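Local coordinates for ABC transporter, solute-binding protein (Staphylococcus aureus, PDB 6LKK) that binds glucose 6-phosphate in a cleft between two lobes and serves as the sugar-phosphate sensor of a two-component signalling system, at residues 8-13 with 186-191; 112-115 with 119-122; 216-221 with 232-237. All coordinates share one frame; numbering follows the deposited sequence.

Contact 1 (8-13 with 186-191); sequences PYQSNL and LSYEQD. With G6P (6-O-phosphono-alpha-D-glucopyranose), chain B.
Water does most of the joining between Q10, N12, Y188, Q190 and D191: four ordered molecules bridge the segments, whereas direct touches are few and loose. The phenolic OH of Y188 comes no nearer than 3.9 Å to Q10 CG, and L13 CD1 lies equally far from Q190 OE1, the two side chains crossing at about a right angle. Two waters sit at the edge of the Y188 ring, in its plane. One accepts from Q10 N at 2.9 Å and meets Y188 OH; the second pairs with Y188 OH at 2.7 Å and is linked more weakly to Q10 NE2 and D191 OD2. Farther along, a third water donates to both N12 OD1 and D191 OD1, and a fourth donates to Q190 OE1 at 2.8 Å while taking a weak bond from N12 ND2.

This is the ligand cleft of a two-lobed solute-binding protein, where the segments face each other as the starts of two helices, with Q10 and Y188 at their N-cap positions. Turned between its own backbone N and carbonyl carbon (chi1 62°), Y188 presents one ring face to the sugar, whose O5 stands 3.4 Å above the plane toward the rim. D191 CB lies 3.5 Å above the opposite face, also toward the rim, so protein and ligand flank the ring. From the other segment, P8 CB approaches the sugar's O6 to 3.3 Å, and Y9 CD1 meets its O4 obliquely at 3.2 Å. Behind the water layer, S171 OG binds D191 OD2 and Q190 NE2 donates to the backbone O of F250.

Contact 2 (112-115 with 119-122); sequences IKIR and DLLQ
With CG turned beside its own backbone N (chi1 -71°), D119 swings its carboxylate against R115; Q122 starts the same way and then runs extended beyond CG (chi2 173°), which carries its amide to K113 O. D119 OD2 accepts from R115 N at 2.7 Å, reached on its anti side and 19° out of the carboxylate plane. The Q122 amide is fixed at both ends. Its NE2 donates to K113 O at 2.8 Å, nearly in line with the C=O bond although the bond is bent at the hydrogen, and by a straighter N-H to D119 O at 2.9 Å, while OE1 receives a water that in turn accepts from K113 N. D119 O is itself gripped twice, Q122 N and Q122 NE2 arriving from opposite faces of its plane, which ties down the short turn from D119 to Q122.

Both segments belong to the connection between strand 92-105 and strand 129-132. On the inner side I114 CG2 meets L120 CD2 at 3.9 Å, the side chains crossing at about a right angle, and L120 continues onto I102, A184, L186 and F160.

Contact 3 (216-221 with 232-237); sequences DGIALV and KLVQYL. With G6P (6-O-phosphono-alpha-D-glucopyranose), chain B.
Strand 213-221 and helix 230-237 form a beta-alpha unit of the alpha/beta solute-binding fold, the helix running back along the strand: the short segments are antiparallel, at 172°, with axes 9.7 Å apart. Apolar packing makes the whole contact between them. I218 is the central side chain and uses both its branches. The I218 and V234 side chains lie alongside each other, pointing in opposite senses, with CG2 of I218 3.7 Å from CG2 of V234. The other branch of I218, set beside the backbone N (chi1 -64°), carries CD1 to L237 CB at 3.9 Å, the two chains passing at a slant. V234 CG2 also touches L220 CD2 at 3.7 Å, so this one methyl lies against both strand residues. The layer is closed by neighbours: V54 and M56 of strand 54-56 and F95 of strand 92-105 lie beside I218, and helix 11-25 supplies I17 against L237 and F21, edge-to-face with the Y236 ring.

Polar interactions lie at the margins. On the outer side of the helix, K232 NZ donates to Q235 OE1 at 2.8 Å, tilted 33° from the carbonyl plane. At the cleft end of the strand, D216 receives two neighbouring sugar hydroxyls of the bound glucose 6-phosphate, one on each carboxylate oxygen: O2 donates to OD1 at 3.0 Å and O3 to OD2 at 2.7 Å. This pair of bonds should set the rotation of the carboxylate about its CB-CG bond. D216 OD2 is hydrogen-bonded to Y9 OH as well.

In the fold
Contacts 1 and 3 are buried and meet at the bound sugar phosphate, which both touch, and both reach the same mixed sheet; contact 2 is partly exposed, its centre about 24 Å from the centre of the chain, and stays well away from the ligand. Their chemistry follows their place. Contact 1 spans the cleft through ordered water, contact 3 packs aliphatic groups between strand and helix, and contact 2 ties a loop together with direct amide and carboxylate bonds. Contact 2 still reaches the interior, L120 CD1 lying 3.8 Å from L186 CD2 of contact 1. Contacts 2 and 3 sit on opposite sides of the chain's centre, their nearest atoms about 20 Å apart.

Contact 1 (8-13 with 186-191)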
loop_
_atom_site.group_PDB
_atom_site.type_symbol
_atom_site.label_atom_id
_atom_site.label_comp_id
_atom_site.label_asym_id
_atom_site.label_seq_id
_atom_site.Cartn_x
_atom_site.Cartn_y
_atom_site.Cartn_z
ATOM N N PRO A 8 5.862 -1.865 5.659
ATOM C CA PRO A 8 5.542 -0.438 5.511
ATOM C C PRO A 8 4.191 -0.046 6.081
ATOM O O PRO A 8 3.870 1.152 6.091
ATOM C CB PRO A 8 5.571 -0.236 3.990
ATOM C CG PRO A 8 5.157 -1.558 3.451
ATOM C CD PRO A 8 5.771 -2.576 4.371
ATOM N N TYR A 9 3.382 -1.002 6.538
ATOM C CA TYR A 9 2.102 -0.665 7.139
ATOM C C TYR A 9 2.307 0.180 8.389
ATOM O O TYR A 9 3.338 0.098 9.061
ATOM C CB TYR A 9 1.316 -1.919 7.526
ATOM C CG TYR A 9 0.743 -2.710 6.374
ATOM C CD1 TYR A 9 -0.150 -2.131 5.485
ATOM C CD2 TYR A 9 1.062 -4.048 6.203
ATOM C CE1 TYR A 9 -0.685 -2.857 4.437
ATOM C CE2 TYR A 9 0.532 -4.781 5.163
ATOM C CZ TYR A 9 -0.340 -4.185 4.284
ATOM O OH TYR A 9 -0.870 -4.914 3.247
ATOM N N GLN A 10 1.299 0.982 8.708
ATOM C CA GLN A 10 1.274 1.680 9.982
ATOM C C GLN A 10 0.927 0.708 11.102
ATOM O O GLN A 10 0.225 -0.286 10.900
ATOM C CB GLN A 10 0.266 2.829 9.945
ATOM C CG GLN A 10 0.658 3.941 8.987
ATOM C CD GLN A 10 1.957 4.619 9.381
ATOM O OE1 GLN A 10 2.020 5.332 10.381
ATOM N NE2 GLN A 10 3.003 4.391 8.596
ATOM N N SER A 11 1.435 1.006 12.298
ATOM C CA SER A 11 1.272 0.092 13.424
ATOM C C SER A 11 -0.199 -0.205 13.705
ATOM O O SER A 11 -0.554 -1.341 14.044
ATOM C CB SER A 11 1.940 0.681 14.666
ATOM O OG SER A 11 1.934 -0.250 15.733
ATOM N N ASN A 12 -1.071 0.797 13.573
ATOM C CA ASN A 12 -2.465 0.609 13.966
ATOM C C ASN A 12 -3.157 -0.479 13.159
ATOM O O ASN A 12 -4.144 -1.052 13.635
ATOM C CB ASN A 12 -3.242 1.920 13.830
ATOM C CG ASN A 12 -3.511 2.295 12.387
ATOM O OD1 ASN A 12 -2.587 2.440 11.589
ATOM N ND2 ASN A 12 -4.786 2.445 12.043
ATOM N N LEU A 13 -2.668 -0.785 11.956
ATOM C CA LEU A 13 -3.321 -1.796 11.132
ATOM C C LEU A 13 -2.864 -3.204 11.496
ATOM O O LEU A 13 -3.675 -4.138 11.493
ATOM C CB LEU A 13 -3.055 -1.529 9.647
ATOM C CG LEU A 13 -3.673 -2.542 8.676
ATOM C CD1 LEU A 13 -5.189 -2.471 8.710
ATOM C CD2 LEU A 13 -3.158 -2.325 7.265
ATOM N N LEU A 186 -1.704 12.673 -2.155
ATOM C CA LEU A 186 -1.797 11.335 -2.727
ATOM C C LEU A 186 -1.459 10.312 -1.649
ATOM O O LEU A 186 -0.330 10.279 -1.147
ATOM C CB LEU A 186 -0.861 11.196 -3.926
ATOM C CG LEU A 186 -1.074 12.188 -5.072
ATOM C CD1 LEU A 186 -0.253 11.758 -6.273
ATOM C CD2 LEU A 186 -2.541 12.316 -5.452
ATOM N N SER A 187 -2.434 9.478 -1.303
ATOM C CA SER A 187 -2.334 8.598 -0.144
ATOM C C SER A 187 -2.881 7.227 -0.533
ATOM O O SER A 187 -2.936 6.857 -1.712
ATOM C CB SER A 187 -3.071 9.226 1.051
ATOM O OG SER A 187 -3.001 8.403 2.199
ATOM N N TYR A 188 -3.271 6.442 0.469
ATOM C CA TYR A 188 -3.909 5.158 0.230
ATOM C C TYR A 188 -5.035 4.974 1.238
ATOM O O TYR A 188 -5.102 5.655 2.263
ATOM C CB TYR A 188 -2.909 3.993 0.291
ATOM C CG TYR A 188 -2.210 3.788 1.618
ATOM C CD1 TYR A 188 -1.072 4.511 1.947
ATOM C CD2 TYR A 188 -2.672 2.849 2.530
ATOM C CE1 TYR A 188 -0.424 4.315 3.147
ATOM C CE2 TYR A 188 -2.030 2.645 3.735
ATOM C CZ TYR A 188 -0.906 3.382 4.042
ATOM O OH TYR A 188 -0.261 3.187 5.242
ATOM N N GLU A 189 -5.916 4.025 0.927
ATOM C CA GLU A 189 -7.231 3.975 1.559
ATOM C C GLU A 189 -7.138 3.855 3.078
ATOM O O GLU A 189 -7.832 4.574 3.808
ATOM C CB GLU A 189 -8.024 2.811 0.972
ATOM C CG GLU A 189 -9.486 2.804 1.350
ATOM C CD GLU A 189 -10.262 1.767 0.578
ATOM O OE1 GLU A 189 -10.032 0.560 0.810
ATOM O OE2 GLU A 189 -11.086 2.154 -0.277
ATOM N N GLN A 190 -6.315 2.931 3.580
ATOM C CA GLN A 190 -6.290 2.686 5.023
ATOM C C GLN A 190 -5.722 3.877 5.787
ATOM O O GLN A 190 -6.193 4.197 6.884
ATOM C CB GLN A 190 -5.484 1.421 5.336
ATOM C CG GLN A 190 -6.295 0.147 5.278
ATOM C CD GLN A 190 -7.493 0.189 6.202
ATOM O OE1 GLN A 190 -7.365 0.500 7.387
ATOM N NE2 GLN A 190 -8.671 -0.090 5.657
ATOM N N ASP A 191 -4.707 4.539 5.232
ATOM C CA ASP A 191 -4.134 5.704 5.897
ATOM C C ASP A 191 -5.131 6.856 5.933
ATOM O O ASP A 191 -5.265 7.542 6.955
ATOM C CB ASP A 191 -2.848 6.108 5.179
ATOM C CG ASP A 191 -1.750 6.557 6.130
ATOM O OD1 ASP A 191 -1.973 6.589 7.361
ATOM O OD2 ASP A 191 -0.649 6.875 5.632
HETATM C C1 G6P B . 1.078 1.277 -0.140
HETATM C C2 G6P B . 0.645 -0.182 0.150
HETATM C C3 G6P B . 0.670 -0.562 1.584
HETATM C C4 G6P B . 1.792 0.069 2.280
HETATM C C5 G6P B . 1.564 1.576 2.330
HETATM C C6 G6P B . 2.759 2.269 2.901
HETATM O O1 G6P B . 0.118 1.911 -0.932
HETATM O O2 G6P B . -0.680 -0.412 -0.358
HETATM O O3 G6P B . 0.814 -2.045 1.680
HETATM O O4 G6P B . 1.883 -0.424 3.640
HETATM O O5 G6P B . 1.313 2.165 1.000
HETATM O O6 G6P B . 3.884 1.959 2.110
HETATM P P G6P B . 4.880 3.204 1.549
HETATM O O1P G6P B . 6.064 2.567 0.842
HETATM O O2P G6P B . 5.373 4.058 2.733
HETATM O O3P G6P B . 4.122 4.050 0.593
HETATM O O HOH W 1 -1.045 1.099 7.067
HETATM O O HOH W 2 1.995 4.667 5.453
HETATM O O HOH W 3 -2.981 4.602 9.128
HETATM O O HOH W 4 -5.375 1.323 9.162
#

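Contact 2 (112-115 with 119-122)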
loop_
_atom_site.group_PDB
_atom_site.type_symbol
_atom_site.label_atom_id
_atom_site.label_comp_id
_atom_site.label_asym_id
_atom_site.label_seq_id
_atom_site.Cartn_x
_atom_site.Cartn_y
_atom_site.Cartn_z
ATOM N N ILE A 112 -13.777 24.485 -4.034
ATOM C CA ILE A 112 -12.888 23.843 -4.995
ATOM C C ILE A 112 -13.353 22.413 -5.231
ATOM O O ILE A 112 -13.542 21.642 -4.283
ATOM C CB ILE A 112 -11.436 23.863 -4.492
ATOM C CG1 ILE A 112 -10.963 25.295 -4.233
ATOM C CG2 ILE A 112 -10.517 23.183 -5.504
ATOM C CD1 ILE A 112 -9.689 25.368 -3.416
ATOM N N LYS A 113 -13.517 22.045 -6.502
ATOM C CA LYS A 113 -13.891 20.686 -6.874
ATOM C C LYS A 113 -12.643 19.847 -7.118
ATOM O O LYS A 113 -11.751 20.252 -7.872
ATOM C CB LYS A 113 -14.765 20.678 -8.130
ATOM C CG LYS A 113 -16.121 21.355 -7.990
ATOM C CD LYS A 113 -17.060 20.885 -9.102
ATOM C CE LYS A 113 -17.827 22.024 -9.764
ATOM N NZ LYS A 113 -18.193 21.696 -11.175
ATOM N N ILE A 114 -12.586 18.674 -6.492
ATOM C CA ILE A 114 -11.490 17.729 -6.686
ATOM C C ILE A 114 -12.117 16.352 -6.873
ATOM O O ILE A 114 -12.517 15.704 -5.899
ATOM C CB ILE A 114 -10.492 17.732 -5.525
ATOM C CG1 ILE A 114 -9.862 19.123 -5.378
ATOM C CG2 ILE A 114 -9.405 16.695 -5.770
ATOM C CD1 ILE A 114 -9.019 19.301 -4.136
ATOM N N ARG A 115 -12.199 15.903 -8.124
ATOM C CA ARG A 115 -12.730 14.591 -8.462
ATOM C C ARG A 115 -11.655 13.598 -8.879
ATOM O O ARG A 115 -11.949 12.401 -8.974
ATOM C CB ARG A 115 -13.754 14.704 -9.602
ATOM C CG ARG A 115 -15.140 15.168 -9.180
ATOM C CD ARG A 115 -15.174 16.640 -8.805
ATOM N NE ARG A 115 -16.533 17.070 -8.481
ATOM C CZ ARG A 115 -17.409 17.556 -9.357
ATOM N NH1 ARG A 115 -18.619 17.907 -8.949
ATOM N NH2 ARG A 115 -17.082 17.703 -10.634
ATOM N N ASP A 119 -8.173 17.501 -11.740
ATOM C CA ASP A 119 -8.578 18.603 -10.875
ATOM C C ASP A 119 -7.442 19.073 -9.976
ATOM O O ASP A 119 -7.444 20.228 -9.537
ATOM C CB ASP A 119 -9.772 18.187 -10.018
ATOM C CG ASP A 119 -11.047 18.048 -10.823
ATOM O OD1 ASP A 119 -11.051 18.422 -12.015
ATOM O OD2 ASP A 119 -12.045 17.562 -10.256
ATOM N N LEU A 120 -6.476 18.203 -9.677
ATOM C CA LEU A 120 -5.353 18.620 -8.845
ATOM C C LEU A 120 -4.491 19.666 -9.537
ATOM O O LEU A 120 -3.725 20.364 -8.862
ATOM C CB LEU A 120 -4.502 17.408 -8.463
ATOM C CG LEU A 120 -5.155 16.375 -7.540
ATOM C CD1 LEU A 120 -4.202 15.217 -7.305
ATOM C CD2 LEU A 120 -5.571 16.995 -6.211
ATOM N N LEU A 121 -4.611 19.801 -10.857
ATOM C CA LEU A 121 -3.823 20.755 -11.622
ATOM C C LEU A 121 -4.449 22.142 -11.672
ATOM O O LEU A 121 -3.869 23.042 -12.286
ATOM C CB LEU A 121 -3.623 20.237 -13.050
ATOM C CG LEU A 121 -2.937 18.877 -13.174
ATOM C CD1 LEU A 121 -2.821 18.480 -14.637
ATOM C CD2 LEU A 121 -1.569 18.891 -12.512
ATOM N N GLN A 122 -5.606 22.339 -11.053
ATOM C CA GLN A 122 -6.205 23.665 -11.022
ATOM C C GLN A 122 -5.209 24.658 -10.429
ATOM O O GLN A 122 -4.571 24.355 -9.410
ATOM C CB GLN A 122 -7.495 23.648 -10.206
ATOM C CG GLN A 122 -8.659 22.994 -10.933
ATOM C CD GLN A 122 -9.877 22.821 -10.054
ATOM O OE1 GLN A 122 -10.847 23.574 -10.162
ATOM N NE2 GLN A 122 -9.840 21.822 -9.180
HETATM O O HOH W 5 -12.935 24.000 -8.587
#

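Contact 3 (216-221 with 232-237)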
loop_
_atom_site.group_PDB
_atom_site.type_symbol
_atom_site.label_atom_id
_atom_site.label_comp_id
_atom_site.label_asym_id
_atom_site.label_seq_id
_atom_site.Cartn_x
_atom_site.Cartn_y
_atom_site.Cartn_z
ATOM N N ASP A 216 -1.303 -5.897 -2.104
ATOM C CA ASP A 216 -0.273 -6.046 -1.086
ATOM C C ASP A 216 0.089 -7.518 -0.922
ATOM O O ASP A 216 -0.755 -8.404 -1.067
ATOM C CB ASP A 216 -0.751 -5.470 0.247
ATOM C CG ASP A 216 -0.966 -3.965 0.198
ATOM O OD1 ASP A 216 -0.678 -3.339 -0.846
ATOM O OD2 ASP A 216 -1.424 -3.405 1.218
ATOM N N GLY A 217 1.364 -7.779 -0.614
ATOM C CA GLY A 217 1.874 -9.133 -0.580
ATOM C C GLY A 217 2.605 -9.452 0.711
ATOM O O GLY A 217 2.883 -8.576 1.539
ATOM N N ILE A 218 2.908 -10.744 0.870
ATOM C CA ILE A 218 3.685 -11.272 1.985
ATOM C C ILE A 218 4.750 -12.199 1.423
ATOM O O ILE A 218 4.471 -13.009 0.531
ATOM C CB ILE A 218 2.807 -12.036 2.998
ATOM C CG1 ILE A 218 1.800 -11.100 3.657
ATOM C CG2 ILE A 218 3.671 -12.693 4.070
ATOM C CD1 ILE A 218 0.698 -11.830 4.391
ATOM N N ALA A 219 5.964 -12.105 1.965
ATOM C CA ALA A 219 7.084 -12.904 1.490
ATOM C C ALA A 219 7.935 -13.365 2.666
ATOM O O ALA A 219 8.039 -12.680 3.688
ATOM C CB ALA A 219 7.955 -12.119 0.503
ATOM N N LEU A 220 8.542 -14.540 2.506
ATOM C CA LEU A 220 9.510 -15.062 3.460
ATOM C C LEU A 220 10.903 -14.555 3.102
ATOM O O LEU A 220 11.326 -14.649 1.945
ATOM C CB LEU A 220 9.491 -16.594 3.469
ATOM C CG LEU A 220 8.187 -17.291 3.869
ATOM C CD1 LEU A 220 8.398 -18.795 3.936
ATOM C CD2 LEU A 220 7.663 -16.774 5.199
ATOM N N VAL A 221 11.608 -14.025 4.095
ATOM C CA VAL A 221 12.928 -13.437 3.900
ATOM C C VAL A 221 13.986 -14.521 4.027
ATOM O O VAL A 221 13.952 -15.341 4.952
ATOM C CB VAL A 221 13.170 -12.307 4.916
ATOM C CG1 VAL A 221 14.584 -11.748 4.787
ATOM C CG2 VAL A 221 12.143 -11.202 4.731
ATOM N N LYS A 232 3.515 -20.478 9.697
ATOM C CA LYS A 232 2.249 -20.369 10.413
ATOM C C LYS A 232 1.758 -18.928 10.423
ATOM O O LYS A 232 0.551 -18.676 10.326
ATOM C CB LYS A 232 2.400 -20.900 11.839
ATOM C CG LYS A 232 1.190 -20.680 12.749
ATOM C CD LYS A 232 -0.062 -21.384 12.252
ATOM C CE LYS A 232 -1.274 -20.468 12.321
ATOM N NZ LYS A 232 -2.511 -21.122 11.813
ATOM N N LEU A 233 2.677 -17.965 10.525
ATOM C CA LEU A 233 2.276 -16.560 10.512
ATOM C C LEU A 233 1.674 -16.179 9.164
ATOM O O LEU A 233 0.634 -15.514 9.100
ATOM C CB LEU A 233 3.469 -15.660 10.847
ATOM C CG LEU A 233 3.192 -14.151 10.797
ATOM C CD1 LEU A 233 2.091 -13.756 11.774
ATOM C CD2 LEU A 233 4.458 -13.359 11.081
ATOM N N VAL A 234 2.321 -16.581 8.068
ATOM C CA VAL A 234 1.772 -16.281 6.748
ATOM C C VAL A 234 0.401 -16.927 6.588
ATOM O O VAL A 234 -0.545 -16.300 6.097
ATOM C CB VAL A 234 2.747 -16.728 5.643
ATOM C CG1 VAL A 234 2.149 -16.474 4.266
ATOM C CG2 VAL A 234 4.075 -15.997 5.772
ATOM N N GLN A 235 0.273 -18.189 7.004
ATOM C CA GLN A 235 -1.026 -18.856 6.995
ATOM C C GLN A 235 -2.051 -18.065 7.800
ATOM O O GLN A 235 -3.175 -17.826 7.343
ATOM C CB GLN A 235 -0.871 -20.269 7.557
ATOM C CG GLN A 235 -2.145 -21.092 7.596
ATOM C CD GLN A 235 -1.953 -22.400 8.334
ATOM O OE1 GLN A 235 -1.610 -22.411 9.517
ATOM N NE2 GLN A 235 -2.151 -23.511 7.635
ATOM N N TYR A 236 -1.673 -17.660 9.011
ATOM C CA TYR A 236 -2.559 -16.883 9.871
ATOM C C TYR A 236 -3.024 -15.608 9.175
ATOM O O TYR A 236 -4.226 -15.316 9.118
ATOM C CB TYR A 236 -1.820 -16.572 11.174
ATOM C CG TYR A 236 -2.536 -15.687 12.162
ATOM C CD1 TYR A 236 -3.391 -16.223 13.115
ATOM C CD2 TYR A 236 -2.316 -14.318 12.176
ATOM C CE1 TYR A 236 -4.029 -15.413 14.035
ATOM C CE2 TYR A 236 -2.950 -13.502 13.091
ATOM C CZ TYR A 236 -3.802 -14.054 14.016
ATOM O OH TYR A 236 -4.432 -13.240 14.928
ATOM N N LEU A 237 -2.083 -14.842 8.621
ATOM C CA LEU A 237 -2.420 -13.552 8.029
ATOM C C LEU A 237 -3.307 -13.697 6.799
ATOM O O LEU A 237 -4.070 -12.777 6.479
ATOM C CB LEU A 237 -1.140 -12.796 7.671
ATOM C CG LEU A 237 -0.306 -12.317 8.861
ATOM C CD1 LEU A 237 1.047 -11.817 8.392
ATOM C CD2 LEU A 237 -1.031 -11.228 9.629
HETATM C C1 G6P B . 1.078 1.277 -0.140
HETATM C C2 G6P B . 0.645 -0.182 0.150
HETATM C C3 G6P B . 0.670 -0.562 1.584
HETATM C C4 G6P B . 1.792 0.069 2.280
HETATM C C5 G6P B . 1.564 1.576 2.330
HETATM C C6 G6P B . 2.759 2.269 2.901
HETATM O O1 G6P B . 0.118 1.911 -0.932
HETATM O O2 G6P B . -0.680 -0.412 -0.358
HETATM O O3 G6P B . 0.814 -2.045 1.680
HETATM O O4 G6P B . 1.883 -0.424 3.640
HETATM O O5 G6P B . 1.313 2.165 1.000
HETATM O O6 G6P B . 3.884 1.959 2.110
HETATM P P G6P B . 4.880 3.204 1.549
HETATM O O1P G6P B . 6.064 2.567 0.842
HETATM O O2P G6P B . 5.373 4.058 2.733
HETATM O O3P G6P B . 4.122 4.050 0.593
#